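Local coordinates for hypothetical protein (Chromobacterium violaceum, PDB 2O3I) that is of unknown function but belongs to the DUF917 family, with N- and C-terminal domains resembling those of S-methyl thiohydantoin desulfurase, at residues A66-A70 against L191-L195; V105-S109 against D132-V138; V138-M143 against S372-E376; T145-V151 against G218-V222. The protein carries 2 engineered substitutions. The contacts are given in a common frame with arbitrary orientation. Residues are numbered along the deposited sequence.

Contact 1. Residues A66-A70 against L191-L195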
loop_
_atom_site.group_PDB
_atom_site.type_symbol
_atom_site.label_atom_id
_atom_site.label_comp_id
_atom_site.label_asym_id
_atom_site.label_seq_id
_atom_site.Cartn_x
_atom_site.Cartn_y
_atom_site.Cartn_z
ATOM N N ALA A 66 -8.820 -2.526 -15.715
ATOM C CA ALA A 66 -9.486 -3.721 -15.210
ATOM C C ALA A 66 -10.034 -3.574 -13.796
ATOM O O ALA A 66 -9.967 -2.507 -13.179
ATOM C CB ALA A 66 -8.519 -4.906 -15.249
ATOM N N TYR A 67 -10.600 -4.668 -13.308
ATOM C CA TYR A 67 -11.117 -4.739 -11.955
ATOM C C TYR A 67 -10.110 -5.643 -11.249
ATOM O O TYR A 67 -9.553 -6.555 -11.855
ATOM C CB TYR A 67 -12.512 -5.377 -11.940
ATOM C CG TYR A 67 -13.641 -4.403 -11.696
ATOM C CD1 TYR A 67 -14.757 -4.384 -12.532
ATOM C CD2 TYR A 67 -13.610 -3.523 -10.618
ATOM C CE1 TYR A 67 -15.816 -3.516 -12.304
ATOM C CE2 TYR A 67 -14.673 -2.643 -10.376
ATOM C CZ TYR A 67 -15.772 -2.649 -11.226
ATOM O OH TYR A 67 -16.830 -1.795 -10.996
HETATM N N MSE A 68 -9.866 -5.371 -9.975
HETATM C CA MSE A 68 -8.915 -6.150 -9.187
HETATM C C MSE A 68 -9.491 -6.338 -7.775
HETATM O O MSE A 68 -10.215 -5.473 -7.268
HETATM C CB MSE A 68 -7.571 -5.401 -9.131
HETATM C CG MSE A 68 -6.466 -6.074 -8.324
HETATM SE SE MSE A 68 -4.876 -4.938 -8.134
HETATM C CE MSE A 68 -3.551 -6.119 -8.901
ATOM N N GLY A 69 -9.190 -7.473 -7.154
ATOM C CA GLY A 69 -9.688 -7.719 -5.813
ATOM C C GLY A 69 -10.480 -9.000 -5.639
ATOM O O GLY A 69 -10.430 -9.898 -6.482
ATOM N N ALA A 70 -11.220 -9.070 -4.534
ATOM C CA ALA A 70 -12.037 -10.233 -4.194
ATOM C C ALA A 70 -13.277 -10.382 -5.077
ATOM O O ALA A 70 -14.068 -9.447 -5.211
ATOM C CB ALA A 70 -12.458 -10.146 -2.735
ATOM N N LEU A 191 -0.341 -3.154 -4.494
ATOM C CA LEU A 191 -1.674 -2.763 -4.930
ATOM C C LEU A 191 -2.773 -3.534 -4.212
ATOM O O LEU A 191 -3.732 -2.945 -3.712
ATOM C CB LEU A 191 -1.820 -2.968 -6.441
ATOM C CG LEU A 191 -0.975 -2.096 -7.376
ATOM C CD1 LEU A 191 -1.166 -2.570 -8.801
ATOM C CD2 LEU A 191 -1.378 -0.643 -7.250
ATOM N N ARG A 192 -2.629 -4.851 -4.152
ATOM C CA ARG A 192 -3.644 -5.683 -3.523
ATOM C C ARG A 192 -3.973 -5.347 -2.065
ATOM O O ARG A 192 -5.138 -5.347 -1.676
ATOM C CB ARG A 192 -3.267 -7.163 -3.670
ATOM C CG ARG A 192 -3.252 -7.640 -5.128
ATOM C CD ARG A 192 -3.001 -9.142 -5.246
ATOM N NE ARG A 192 -2.876 -9.592 -6.633
ATOM C CZ ARG A 192 -3.873 -9.638 -7.513
ATOM N NH1 ARG A 192 -5.097 -9.265 -7.164
ATOM N NH2 ARG A 192 -3.644 -10.054 -8.751
ATOM N N PRO A 193 -2.960 -5.061 -1.233
ATOM C CA PRO A 193 -3.281 -4.739 0.163
ATOM C C PRO A 193 -4.068 -3.435 0.301
ATOM O O PRO A 193 -4.926 -3.303 1.174
ATOM C CB PRO A 193 -1.906 -4.662 0.821
ATOM C CG PRO A 193 -1.105 -5.646 0.024
ATOM C CD PRO A 193 -1.517 -5.313 -1.390
ATOM N N ILE A 194 -3.764 -2.476 -0.567
ATOM C CA ILE A 194 -4.438 -1.185 -0.557
ATOM C C ILE A 194 -5.936 -1.372 -0.776
ATOM O O ILE A 194 -6.750 -0.631 -0.229
ATOM C CB ILE A 194 -3.851 -0.259 -1.648
ATOM C CG1 ILE A 194 -2.416 0.121 -1.272
ATOM C CG2 ILE A 194 -4.716 0.980 -1.820
ATOM C CD1 ILE A 194 -1.669 0.865 -2.335
ATOM N N LEU A 195 -6.297 -2.372 -1.570
ATOM C CA LEU A 195 -7.702 -2.645 -1.845
ATOM C C LEU A 195 -8.430 -3.235 -0.632
ATOM O O LEU A 195 -9.660 -3.252 -0.594
ATOM C CB LEU A 195 -7.835 -3.596 -3.044
ATOM C CG LEU A 195 -7.416 -3.049 -4.415
ATOM C CD1 LEU A 195 -7.540 -4.141 -5.468
ATOM C CD2 LEU A 195 -8.287 -1.858 -4.775
#
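This is strand-on-helix packing without a hydrogen bond between the segments: the end of strand 61-69, inside the mixed sheet between 101-105 and 203-211, meets the last turn of helix 183-194. Met68, a selenomethionine, supplies most of the covered surface from the strand. Its CA-to-CB bond points at the helix, and its extended side chain (chi1 and chi2 both t) lies across the turn, bringing SE 4.0 Å from Leu191 CB and CG 3.6 Å from Leu195 CD1. Leu191 and Leu195, one turn apart, also touch Leu158 of strand 156-159, so the helix end is packed against the sheet. At the exposed edge the extended Arg192 side chain starts sideways and brings its guanidinium alongside the end of Met68, while its NH2 forms a salt bridge with Glu188. Gly69 has backbone angles (phi 125°, psi -163°) that would jam a CB against the preceding carbonyl. Met68 CE lies over one face of the Arg192 guanidinium, and Met68 CG is 3.7 Å from Arg192 NH1.

Contact 2. Residues V105-S109 against D132-V138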
loop_
_atom_site.group_PDB
_atom_site.type_symbol
_atom_site.label_atom_id
_atom_site.label_comp_id
_atom_site.label_asym_id
_atom_site.label_seq_id
_atom_site.Cartn_x
_atom_site.Cartn_y
_atom_site.Cartn_z
ATOM N N VAL A 105 -7.165 -1.340 -22.912
ATOM C CA VAL A 105 -6.891 -2.714 -23.294
ATOM C C VAL A 105 -7.007 -3.633 -22.075
ATOM O O VAL A 105 -6.566 -3.284 -20.975
ATOM C CB VAL A 105 -5.474 -2.831 -23.961
ATOM C CG1 VAL A 105 -4.394 -2.393 -22.983
ATOM C CG2 VAL A 105 -5.227 -4.257 -24.455
ATOM N N ALA A 106 -7.631 -4.794 -22.269
ATOM C CA ALA A 106 -7.799 -5.751 -21.182
ATOM C C ALA A 106 -6.427 -6.277 -20.794
ATOM O O ALA A 106 -5.542 -6.391 -21.631
ATOM C CB ALA A 106 -8.691 -6.911 -21.621
ATOM N N PRO A 107 -6.233 -6.602 -19.514
ATOM C CA PRO A 107 -4.920 -7.111 -19.127
ATOM C C PRO A 107 -4.679 -8.535 -19.624
ATOM O O PRO A 107 -3.556 -8.900 -19.975
ATOM C CB PRO A 107 -4.962 -7.034 -17.603
ATOM C CG PRO A 107 -6.415 -7.290 -17.296
ATOM C CD PRO A 107 -7.122 -6.457 -18.346
ATOM N N GLU A 108 -5.753 -9.318 -19.673
ATOM C CA GLU A 108 -5.701 -10.727 -20.061
ATOM C C GLU A 108 -7.026 -11.179 -20.678
ATOM O O GLU A 108 -7.967 -10.396 -20.793
ATOM C CB GLU A 108 -5.430 -11.567 -18.810
ATOM C CG GLU A 108 -6.285 -11.116 -17.622
ATOM C CD GLU A 108 -6.153 -11.996 -16.395
ATOM O OE1 GLU A 108 -5.023 -12.410 -16.070
ATOM O OE2 GLU A 108 -7.184 -12.261 -15.741
ATOM N N SER A 109 -7.086 -12.448 -21.078
ATOM C CA SER A 109 -8.302 -13.021 -21.653
ATOM C C SER A 109 -9.146 -13.630 -20.547
ATOM O O SER A 109 -8.674 -14.481 -19.798
ATOM C CB SER A 109 -7.971 -14.112 -22.673
ATOM O OG SER A 109 -7.574 -13.558 -23.910
ATOM N N ASP A 132 -4.547 -8.565 -25.688
ATOM C CA ASP A 132 -4.373 -8.564 -24.245
ATOM C C ASP A 132 -2.990 -9.119 -23.914
ATOM O O ASP A 132 -2.268 -9.581 -24.800
ATOM C CB ASP A 132 -5.477 -9.351 -23.521
ATOM C CG ASP A 132 -5.382 -10.835 -23.742
ATOM O OD1 ASP A 132 -6.170 -11.350 -24.555
ATOM O OD2 ASP A 132 -4.522 -11.487 -23.100
ATOM N N GLY A 133 -2.625 -9.067 -22.640
ATOM C CA GLY A 133 -1.306 -9.502 -22.212
ATOM C C GLY A 133 -0.847 -10.953 -22.237
ATOM O O GLY A 133 0.320 -11.209 -21.929
ATOM N N ALA A 134 -1.704 -11.899 -22.608
ATOM C CA ALA A 134 -1.276 -13.296 -22.601
ATOM C C ALA A 134 -2.078 -14.223 -23.495
ATOM O O ALA A 134 -1.568 -15.243 -23.958
ATOM C CB ALA A 134 -1.310 -13.827 -21.174
ATOM N N GLY A 135 -3.333 -13.871 -23.747
ATOM C CA GLY A 135 -4.174 -14.734 -24.556
ATOM C C GLY A 135 -4.867 -15.699 -23.605
ATOM O O GLY A 135 -5.637 -16.565 -24.019
ATOM N N ARG A 136 -4.559 -15.543 -22.318
ATOM C CA ARG A 136 -5.141 -16.353 -21.251
ATOM C C ARG A 136 -5.202 -15.493 -19.991
ATOM O O ARG A 136 -4.844 -14.308 -20.027
ATOM C CB ARG A 136 -4.287 -17.600 -20.975
ATOM C CG ARG A 136 -2.819 -17.308 -20.713
ATOM C CD ARG A 136 -2.124 -18.491 -20.059
ATOM N NE ARG A 136 -2.688 -18.755 -18.737
ATOM C CZ ARG A 136 -2.495 -19.870 -18.040
ATOM N NH1 ARG A 136 -1.742 -20.843 -18.530
ATOM N NH2 ARG A 136 -3.083 -20.019 -16.859
ATOM N N ALA A 137 -5.666 -16.075 -18.893
ATOM C CA ALA A 137 -5.730 -15.357 -17.627
ATOM C C ALA A 137 -4.548 -15.859 -16.810
ATOM O O ALA A 137 -4.239 -17.051 -16.832
ATOM C CB ALA A 137 -7.034 -15.640 -16.909
ATOM N N VAL A 138 -3.875 -14.954 -16.108
ATOM C CA VAL A 138 -2.718 -15.340 -15.310
ATOM C C VAL A 138 -2.875 -14.901 -13.861
ATOM O O VAL A 138 -3.533 -13.905 -13.575
ATOM C CB VAL A 138 -1.405 -14.731 -15.889
ATOM C CG1 VAL A 138 -1.257 -15.106 -17.362
ATOM C CG2 VAL A 138 -1.399 -13.224 -15.709
#
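An Asx turn headed by Asp132 lies at the centre of this loop-loop contact in a beta-alpha-beta unit: 105-109 leads from strand 101-105 into helix 111-124, and the loop 132-138 follows strand 127-129, the adjacent parallel strand. Asp132 OD2 accepts from Ala134 N at 2.9 Å and from Gly135 N at 2.7 Å, curling the second loop round its own carboxylate. The other oxygen, OD1, takes the hydroxyl proton of Ser109 OG at 2.7 Å and also bonds Thr225 at the start of helix 225-237, so one aspartate joins three parts of the chain. Backbone bonds tie the loops directly: Gly133 N to Pro107 O at 2.8 Å and Ser109 N to Arg136 O at 3.1 Å. Pro107 O comes so close to Gly133 that a CB there would clash. Glu108 starts with its CA-to-CB bond away from the second loop, yet its carboxylate returns to it: OE1 accepts from Val138 N at 2.8 Å, with an N-H...O angle of 168°.

Contact 3. Residues V138-M143 against S372-E376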
loop_
_atom_site.group_PDB
_atom_site.type_symbol
_atom_site.label_atom_id
_atom_site.label_comp_id
_atom_site.label_asym_id
_atom_site.label_seq_id
_atom_site.Cartn_x
_atom_site.Cartn_y
_atom_site.Cartn_z
ATOM N N VAL A 138 -3.875 -14.954 -16.108
ATOM C CA VAL A 138 -2.718 -15.340 -15.310
ATOM C C VAL A 138 -2.875 -14.901 -13.861
ATOM O O VAL A 138 -3.533 -13.905 -13.575
ATOM C CB VAL A 138 -1.405 -14.731 -15.889
ATOM C CG1 VAL A 138 -1.257 -15.106 -17.362
ATOM C CG2 VAL A 138 -1.399 -13.224 -15.709
ATOM N N PRO A 139 -2.259 -15.642 -12.925
ATOM C CA PRO A 139 -2.354 -15.307 -11.506
ATOM C C PRO A 139 -1.641 -14.030 -11.086
ATOM O O PRO A 139 -2.012 -13.432 -10.077
ATOM C CB PRO A 139 -1.774 -16.540 -10.823
ATOM C CG PRO A 139 -0.713 -16.955 -11.770
ATOM C CD PRO A 139 -1.423 -16.842 -13.114
ATOM N N SER A 140 -0.614 -13.614 -11.826
ATOM C CA SER A 140 0.092 -12.391 -11.454
ATOM C C SER A 140 0.689 -11.618 -12.632
ATOM O O SER A 140 0.986 -12.185 -13.678
ATOM C CB SER A 140 1.170 -12.694 -10.407
ATOM O OG SER A 140 2.366 -13.115 -11.016
ATOM N N LEU A 141 0.870 -10.316 -12.427
ATOM C CA LEU A 141 1.360 -9.384 -13.442
ATOM C C LEU A 141 2.601 -9.698 -14.279
ATOM O O LEU A 141 2.641 -9.355 -15.458
ATOM C CB LEU A 141 1.525 -7.999 -12.810
ATOM C CG LEU A 141 0.274 -7.382 -12.169
ATOM C CD1 LEU A 141 0.657 -6.063 -11.514
ATOM C CD2 LEU A 141 -0.822 -7.170 -13.208
ATOM N N PRO A 142 3.637 -10.324 -13.697
ATOM C CA PRO A 142 4.820 -10.613 -14.526
ATOM C C PRO A 142 4.602 -11.634 -15.650
ATOM O O PRO A 142 5.480 -11.846 -16.490
ATOM C CB PRO A 142 5.859 -11.088 -13.503
ATOM C CG PRO A 142 5.018 -11.645 -12.378
ATOM C CD PRO A 142 3.897 -10.634 -12.279
HETATM N N MSE A 143 3.438 -12.271 -15.662
HETATM C CA MSE A 143 3.144 -13.256 -16.692
HETATM C C MSE A 143 2.480 -12.618 -17.906
HETATM O O MSE A 143 2.216 -13.291 -18.897
HETATM C CB MSE A 143 2.280 -14.390 -16.112
HETATM C CG MSE A 143 3.114 -15.443 -15.372
HETATM SE SE MSE A 143 2.188 -16.523 -14.037
HETATM C CE MSE A 143 2.728 -15.543 -12.467
ATOM N N SER A 372 8.846 -16.582 -15.464
ATOM C CA SER A 372 7.840 -16.080 -14.545
ATOM C C SER A 372 6.833 -17.201 -14.229
ATOM O O SER A 372 6.446 -17.390 -13.072
ATOM C CB SER A 372 7.143 -14.868 -15.178
ATOM O OG SER A 372 6.275 -14.219 -14.265
ATOM N N PHE A 373 6.426 -17.949 -15.258
ATOM C CA PHE A 373 5.486 -19.058 -15.078
ATOM C C PHE A 373 6.119 -20.180 -14.255
ATOM O O PHE A 373 5.469 -20.765 -13.399
ATOM C CB PHE A 373 5.034 -19.625 -16.432
ATOM C CG PHE A 373 3.825 -18.935 -17.016
ATOM C CD1 PHE A 373 3.964 -17.889 -17.924
ATOM C CD2 PHE A 373 2.540 -19.348 -16.665
ATOM C CE1 PHE A 373 2.840 -17.268 -18.475
ATOM C CE2 PHE A 373 1.404 -18.731 -17.209
ATOM C CZ PHE A 373 1.555 -17.693 -18.113
ATOM N N ALA A 374 7.386 -20.484 -14.525
ATOM C CA ALA A 374 8.085 -21.539 -13.797
ATOM C C ALA A 374 8.117 -21.211 -12.308
ATOM O O ALA A 374 7.930 -22.086 -11.468
ATOM C CB ALA A 374 9.513 -21.705 -14.334
ATOM N N ASP A 375 8.352 -19.945 -11.989
ATOM C CA ASP A 375 8.390 -19.506 -10.600
ATOM C C ASP A 375 7.038 -19.732 -9.925
ATOM O O ASP A 375 6.967 -20.274 -8.825
ATOM C CB ASP A 375 8.750 -18.019 -10.523
ATOM C CG ASP A 375 10.185 -17.741 -10.927
ATOM O OD1 ASP A 375 10.547 -16.554 -11.070
ATOM O OD2 ASP A 375 10.959 -18.704 -11.099
ATOM N N GLU A 376 5.965 -19.307 -10.585
ATOM C CA GLU A 376 4.629 -19.455 -10.021
ATOM C C GLU A 376 4.324 -20.928 -9.775
ATOM O O GLU A 376 3.847 -21.306 -8.703
ATOM C CB GLU A 376 3.587 -18.851 -10.964
ATOM C CG GLU A 376 2.150 -18.939 -10.455
ATOM C CD GLU A 376 1.839 -17.929 -9.361
ATOM O OE1 GLU A 376 0.731 -18.000 -8.785
ATOM O OE2 GLU A 376 2.695 -17.060 -9.082
#
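A Met-aromatic contact joins the 3-10 segment 141-143 and the loop before it to the C-terminal helix 367-379. Aromatic interactions come first: Met143, a selenomethionine, lies over one face of the Phe373 ring, with SE 4.0 Å from the ring centroid of Phe373 and 16° off its normal. The same side chain makes a CH-pi contact, Met143 CG standing 3.6 Å from that centroid. Apolar packing extends this patch through Val138, whose CG1 is 3.9 Å from Phe373 CZ; beyond the segments, Phe373 touches Ala316 and Pro317. Polar side chains of the helix meet the loop away from the ring. One helical turn separates Ser372 from Glu376, and both start toward the loop: Glu376 OE1 reaches Pro139 CG at 3.5 Å, while Ser372 OG fits between Pro142 and Met143, 3.6 Å from Met143 CG. The loop's short turn is held by Met143 N to Ser140 O at 3.2 Å. At the Ser372 end the helix comes closest, Ser372 OG 3.2 Å from Pro142 CB.

Contact 4. Residues T145-V151 against G218-V222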
loop_
_atom_site.group_PDB
_atom_site.type_symbol
_atom_site.label_atom_id
_atom_site.label_comp_id
_atom_site.label_asym_id
_atom_site.label_seq_id
_atom_site.Cartn_x
_atom_site.Cartn_y
_atom_site.Cartn_z
ATOM N N THR A 145 2.524 -9.906 -21.095
ATOM C CA THR A 145 3.545 -9.358 -21.987
ATOM C C THR A 145 3.938 -7.911 -21.693
ATOM O O THR A 145 5.044 -7.482 -22.047
ATOM C CB THR A 145 3.118 -9.493 -23.461
ATOM O OG1 THR A 145 1.813 -8.941 -23.649
ATOM C CG2 THR A 145 3.099 -10.955 -23.859
ATOM N N TYR A 146 3.046 -7.169 -21.034
ATOM C CA TYR A 146 3.314 -5.775 -20.675
ATOM C C TYR A 146 4.578 -5.727 -19.819
ATOM O O TYR A 146 5.464 -4.890 -20.028
ATOM C CB TYR A 146 2.149 -5.182 -19.860
ATOM C CG TYR A 146 0.786 -5.260 -20.514
ATOM C CD1 TYR A 146 0.447 -4.431 -21.586
ATOM C CD2 TYR A 146 -0.168 -6.164 -20.055
ATOM C CE1 TYR A 146 -0.813 -4.506 -22.185
ATOM C CE2 TYR A 146 -1.427 -6.245 -20.644
ATOM C CZ TYR A 146 -1.746 -5.417 -21.709
ATOM O OH TYR A 146 -2.985 -5.523 -22.304
ATOM N N ALA A 147 4.651 -6.633 -18.848
ATOM C CA ALA A 147 5.794 -6.709 -17.950
ATOM C C ALA A 147 7.077 -7.160 -18.665
ATOM O O ALA A 147 8.161 -6.633 -18.402
ATOM C CB ALA A 147 5.476 -7.650 -16.787
ATOM N N ALA A 148 6.955 -8.127 -19.568
ATOM C CA ALA A 148 8.110 -8.631 -20.307
ATOM C C ALA A 148 8.690 -7.557 -21.224
ATOM O O ALA A 148 9.916 -7.425 -21.350
ATOM C CB ALA A 148 7.715 -9.863 -21.125
ATOM N N ALA A 149 7.804 -6.802 -21.866
ATOM C CA ALA A 149 8.211 -5.734 -22.767
ATOM C C ALA A 149 8.840 -4.583 -21.987
ATOM O O ALA A 149 9.400 -3.664 -22.573
ATOM C CB ALA A 149 7.013 -5.228 -23.557
ATOM N N GLY A 150 8.730 -4.623 -20.665
ATOM C CA GLY A 150 9.316 -3.562 -19.872
ATOM C C GLY A 150 8.598 -2.217 -19.832
ATOM O O GLY A 150 9.247 -1.175 -19.671
ATOM N N VAL A 151 7.269 -2.239 -19.995
ATOM C CA VAL A 151 6.451 -1.009 -19.931
ATOM C C VAL A 151 6.394 -0.557 -18.492
ATOM O O VAL A 151 6.052 -1.340 -17.623
ATOM C CB VAL A 151 4.974 -1.285 -20.334
ATOM C CG1 VAL A 151 4.169 -0.049 -20.142
ATOM C CG2 VAL A 151 4.937 -1.682 -21.768
ATOM N N GLY A 218 5.437 -4.066 -29.425
ATOM C CA GLY A 218 6.195 -5.046 -28.666
ATOM C C GLY A 218 5.521 -5.427 -27.366
ATOM O O GLY A 218 5.726 -6.522 -26.847
ATOM N N ALA A 219 4.696 -4.529 -26.845
ATOM C CA ALA A 219 4.010 -4.770 -25.580
ATOM C C ALA A 219 2.842 -5.739 -25.711
ATOM O O ALA A 219 2.515 -6.453 -24.767
ATOM C CB ALA A 219 3.531 -3.449 -24.992
ATOM N N LEU A 220 2.223 -5.766 -26.886
ATOM C CA LEU A 220 1.091 -6.642 -27.130
ATOM C C LEU A 220 1.355 -7.618 -28.278
ATOM O O LEU A 220 0.763 -7.500 -29.352
ATOM C CB LEU A 220 -0.164 -5.807 -27.436
ATOM C CG LEU A 220 -0.881 -5.037 -26.309
ATOM C CD1 LEU A 220 0.048 -4.036 -25.670
ATOM C CD2 LEU A 220 -2.085 -4.302 -26.877
ATOM N N PRO A 221 2.257 -8.595 -28.072
ATOM C CA PRO A 221 2.513 -9.543 -29.161
ATOM C C PRO A 221 1.375 -10.539 -29.407
ATOM O O PRO A 221 1.288 -11.123 -30.489
ATOM C CB PRO A 221 3.804 -10.229 -28.729
ATOM C CG PRO A 221 3.743 -10.155 -27.222
ATOM C CD PRO A 221 3.235 -8.761 -26.983
ATOM N N VAL A 222 0.505 -10.735 -28.416
ATOM C CA VAL A 222 -0.613 -11.667 -28.573
ATOM C C VAL A 222 -1.845 -10.879 -29.008
ATOM O O VAL A 222 -2.462 -10.158 -28.220
ATOM C CB VAL A 222 -0.883 -12.423 -27.268
ATOM C CG1 VAL A 222 -1.920 -13.524 -27.501
ATOM C CG2 VAL A 222 0.425 -13.019 -26.749
HETATM O O HOH W 1 0.315 -9.523 -25.793
#
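Ala219, Thr145 and Tyr146 carry most of this meeting of two helix ends, where the start of helix 145-148 faces the close of helix 213-219. Ala219, the last helical residue before the chain turns off at Leu220, is small enough for close approach: its CA lies 3.6 Å from Ala149 CB, and its CB 3.9 Å from Val151 CG2. Between those two partners Gly150, with phi 76°, ends the first helix in a Schellman motif, Val151 N bonding Tyr146 O at 3.2 Å. Thr145 combines both chemistries. Its CG2 packs on Pro221 CG at 3.5 Å; its OG1 sits 2.8 Å from Ala219 O, with Gly133 O also in reach of the single hydroxyl proton. A water donates to Thr145 OG1 at 2.7 Å and accepts from Val222 N at 2.9 Å. Tyr146 brings CE1 to 3.6 Å from Leu220 CD1, while its hydroxyl bonds Ala106 and its ring stacks with Trp209. The Thr145 hydroxyl thus has polar partners inside a joint otherwise held by apolar side chains.

In the fold
The centre of contact 2 lies about 5 Å from the centre of the chain, and the other three contacts touch it. Contacts 2 and 4 have centres about 11 Å apart, contacts 2 and 3 about 12 Å, contacts 1 and 2 about 17 Å. Val138 belongs to contacts 2 and 3, where Arg136 NH1 also lies 4.0 Å from Phe373 CE2. Contact 4 is tied to contact 2 by probable hydrogen bonds, Gly133 O to Thr145 N at 2.7 Å and Ala106 O to Tyr146 OH at 2.8 Å. Ala66 CB meets Pro107 CD at 3.7 Å, linking contact 1. Contacts 1 and 4 stay about 9 Å apart at their nearest atoms. No active site is established.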